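Local coordinates for uncharacterized protein (Pyrococcus abyssi, PDB 5IFF), which acts as a restriction DNA glycosylase, R.PabI, which excises adenine bases from its recognition sequence and is bound as a tetramer to nonspecific double-stranded DNA, at a contact of chain A with DNA. Sequence-based numbering; all coordinates share one arbitrary frame.

A contact of chain A with DNA. Residues 20, 22-24. With nucleotides of chain B.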
loop_
_atom_site.group_PDB
_atom_site.type_symbol
_atom_site.label_atom_id
_atom_site.label_comp_id
_atom_site.label_asym_id
_atom_site.label_seq_id
_atom_site.Cartn_x
_atom_site.Cartn_y
_atom_site.Cartn_z
ATOM N N ARG A 20 -4.277 4.999 -17.675
ATOM C CA ARG A 20 -3.860 4.927 -16.257
ATOM C C ARG A 20 -3.331 3.548 -16.003
ATOM O O ARG A 20 -4.028 2.752 -15.433
ATOM C CB ARG A 20 -5.018 5.236 -15.308
ATOM C CG ARG A 20 -5.619 6.618 -15.467
ATOM C CD ARG A 20 -5.273 7.497 -14.291
ATOM N NE ARG A 20 -6.428 8.255 -13.818
ATOM C CZ ARG A 20 -7.201 7.897 -12.794
ATOM N NH1 ARG A 20 -8.227 8.664 -12.440
ATOM N NH2 ARG A 20 -6.949 6.781 -12.118
ATOM N N THR A 22 -2.144 -0.007 -14.989
ATOM C CA THR A 22 -2.159 -0.707 -13.710
ATOM C C THR A 22 -1.738 -2.110 -14.059
ATOM O O THR A 22 -1.706 -2.467 -15.235
ATOM C CB THR A 22 -3.567 -0.730 -13.063
ATOM O OG1 THR A 22 -4.469 -1.426 -13.940
ATOM C CG2 THR A 22 -4.071 0.662 -12.762
ATOM N N SER A 23 -1.550 -2.944 -13.048
ATOM C CA SER A 23 -1.308 -4.357 -13.295
ATOM C C SER A 23 -2.493 -5.033 -14.006
ATOM O O SER A 23 -2.327 -6.018 -14.738
ATOM C CB SER A 23 -0.984 -5.046 -11.970
ATOM O OG SER A 23 -2.056 -4.851 -11.073
ATOM N N LYS A 24 -3.701 -4.512 -13.813
ATOM C CA LYS A 24 -4.841 -5.145 -14.460
ATOM C C LYS A 24 -4.897 -4.829 -15.981
ATOM O O LYS A 24 -5.096 -5.737 -16.834
ATOM C CB LYS A 24 -6.156 -4.692 -13.815
ATOM C CG LYS A 24 -7.394 -5.518 -14.353
ATOM C CD LYS A 24 -8.730 -5.000 -13.786
ATOM C CE LYS A 24 -8.832 -5.162 -12.271
ATOM N NZ LYS A 24 -8.814 -6.613 -11.921
ATOM P P DG B 11 1.155 -6.921 -6.969
ATOM O OP1 DG B 11 0.601 -8.076 -7.711
ATOM O OP2 DG B 11 2.498 -6.346 -7.229
ATOM O "O5'" DG B 11 0.089 -5.731 -7.027
ATOM C "C5'" DG B 11 -1.278 -6.004 -6.748
ATOM C "C4'" DG B 11 -2.066 -4.721 -6.669
ATOM O "O4'" DG B 11 -1.641 -3.942 -5.527
ATOM C "C3'" DG B 11 -1.899 -3.814 -7.888
ATOM O "O3'" DG B 11 -3.189 -3.437 -8.314
ATOM C "C2'" DG B 11 -1.087 -2.608 -7.369
ATOM C "C1'" DG B 11 -1.481 -2.587 -5.906
ATOM N N9 DG B 11 -0.509 -1.953 -4.986
ATOM C C8 DG B 11 0.846 -2.187 -4.885
ATOM N N7 DG B 11 1.439 -1.491 -3.915
ATOM C C5 DG B 11 0.400 -0.791 -3.318
ATOM C C6 DG B 11 0.400 0.130 -2.242
ATOM O O6 DG B 11 1.364 0.541 -1.533
ATOM N N1 DG B 11 -0.873 0.625 -1.998
ATOM C C2 DG B 11 -2.018 0.262 -2.671
ATOM N N2 DG B 11 -3.153 0.864 -2.265
ATOM N N3 DG B 11 -2.042 -0.582 -3.702
ATOM C C4 DG B 11 -0.809 -1.069 -3.976
ATOM P P DA B 12 -3.400 -2.482 -9.576
ATOM O OP1 DA B 12 -4.516 -3.062 -10.368
ATOM O OP2 DA B 12 -2.084 -2.172 -10.222
ATOM O "O5'" DA B 12 -3.920 -1.133 -8.957
ATOM C "C5'" DA B 12 -4.974 -1.167 -7.952
ATOM C "C4'" DA B 12 -5.347 0.225 -7.544
ATOM O "O4'" DA B 12 -4.386 0.739 -6.588
ATOM C "C3'" DA B 12 -5.373 1.254 -8.685
ATOM O "O3'" DA B 12 -6.419 2.113 -8.443
ATOM C "C2'" DA B 12 -4.027 1.994 -8.554
ATOM C "C1'" DA B 12 -3.814 1.970 -7.045
ATOM N N9 DA B 12 -2.419 1.963 -6.614
ATOM C C8 DA B 12 -1.413 1.143 -7.078
ATOM N N7 DA B 12 -0.281 1.291 -6.411
ATOM C C5 DA B 12 -0.578 2.212 -5.407
ATOM C C6 DA B 12 0.198 2.811 -4.356
ATOM N N6 DA B 12 1.471 2.520 -4.122
ATOM N N1 DA B 12 -0.408 3.721 -3.549
ATOM C C2 DA B 12 -1.707 3.971 -3.741
ATOM N N3 DA B 12 -2.529 3.471 -4.685
ATOM C C4 DA B 12 -1.898 2.609 -5.498
ATOM P P DA B 13 -6.830 3.232 -9.505
ATOM O OP1 DA B 13 -8.286 3.432 -9.337
ATOM O OP2 DA B 13 -6.250 2.784 -10.792
ATOM O "O5'" DA B 13 -6.137 4.540 -8.965
ATOM C "C5'" DA B 13 -6.509 5.035 -7.660
ATOM C "C4'" DA B 13 -5.613 6.195 -7.289
ATOM O "O4'" DA B 13 -4.305 5.693 -6.896
ATOM C "C3'" DA B 13 -5.349 7.193 -8.436
ATOM O "O3'" DA B 13 -5.709 8.454 -8.010
ATOM C "C2'" DA B 13 -3.845 7.130 -8.659
ATOM C "C1'" DA B 13 -3.345 6.628 -7.315
ATOM N N9 DA B 13 -2.035 5.975 -7.398
ATOM C C8 DA B 13 -1.611 5.074 -8.330
ATOM N N7 DA B 13 -0.377 4.655 -8.133
ATOM C C5 DA B 13 0.037 5.336 -7.005
ATOM C C6 DA B 13 1.259 5.341 -6.288
ATOM N N6 DA B 13 2.329 4.608 -6.660
ATOM N N1 DA B 13 1.334 6.116 -5.198
ATOM C C2 DA B 13 0.271 6.860 -4.849
ATOM N N3 DA B 13 -0.937 6.934 -5.446
ATOM C C4 DA B 13 -0.981 6.138 -6.521
ATOM P P DC B 14 -5.831 9.678 -9.029
ATOM O OP1 DC B 14 -7.115 10.284 -8.669
ATOM O OP2 DC B 14 -5.473 9.272 -10.418
ATOM O "O5'" DC B 14 -4.634 10.638 -8.608
ATOM C "C5'" DC B 14 -4.491 11.031 -7.260
ATOM C "C4'" DC B 14 -3.033 11.342 -6.950
ATOM O "O4'" DC B 14 -2.249 10.159 -7.117
ATOM C "C3'" DC B 14 -2.357 12.364 -7.864
ATOM O "O3'" DC B 14 -2.409 13.646 -7.273
ATOM C "C2'" DC B 14 -0.908 11.867 -7.948
ATOM C "C1'" DC B 14 -0.927 10.559 -7.148
ATOM N N1 DC B 14 -0.074 9.498 -7.763
ATOM C C2 DC B 14 1.204 9.308 -7.237
ATOM O O2 DC B 14 1.544 9.988 -6.260
ATOM N N3 DC B 14 2.033 8.402 -7.811
ATOM C C4 DC B 14 1.628 7.700 -8.839
ATOM N N4 DC B 14 2.487 6.801 -9.332
ATOM C C5 DC B 14 0.303 7.874 -9.420
ATOM C C6 DC B 14 -0.501 8.780 -8.858
#
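This is a backbone-reading contact on one strand of a DNA duplex. Residues 20 and 22-24 lie in the loop between strand 11-17 and strand 25-29 and meet phosphates of DA12, DA13 and DC14. The bases are paired, and the firm bonds go to phosphate oxygens, which suits binding to nonspecific DNA.

Arg20 makes the salt bridge of this contact. Its CG is anti to the carbonyl carbon (chi1 -61°), and the chain then bends at chi2 and chi3 to reach the DC14 phosphate. The guanidinium is not presented by its N-H edge. Instead, OP2 of DC14 sits over the centre of one face, 3.2 Å from Arg20 CZ. The salt bridge runs from Arg20 NH2 to this OP2 at 3.4 Å. It is a stacked charge contact, likely electrostatic more than directional.

Ser23 grips the DA12 phosphate with two donors on one oxygen. Its backbone N gives a nearly straight hydrogen bond to DA12 OP2 at 3.0 Å (165° at H). Its hydroxyl OG donates to the same DA12 OP2 at 2.8 Å. Ser23 OG is also 3.1 Å from DA12 OP1, but its hydrogen is best assigned to the nearer OP2. OG takes the crowded position between backbone N and carbonyl carbon (chi1 58°), which turns it to the same side as the N-H. The two donors would help stabilise the phosphate's negative charge.

Thr22 fills the stretch between the two grips. Its OG1 takes a weak hydrogen bond from Lys24 N. CB lies against the DA12 phosphate. The methyl, anti to the carbonyl carbon, points to the next phosphate, with Thr22 CG2 3.6 Å from DA13 OP2.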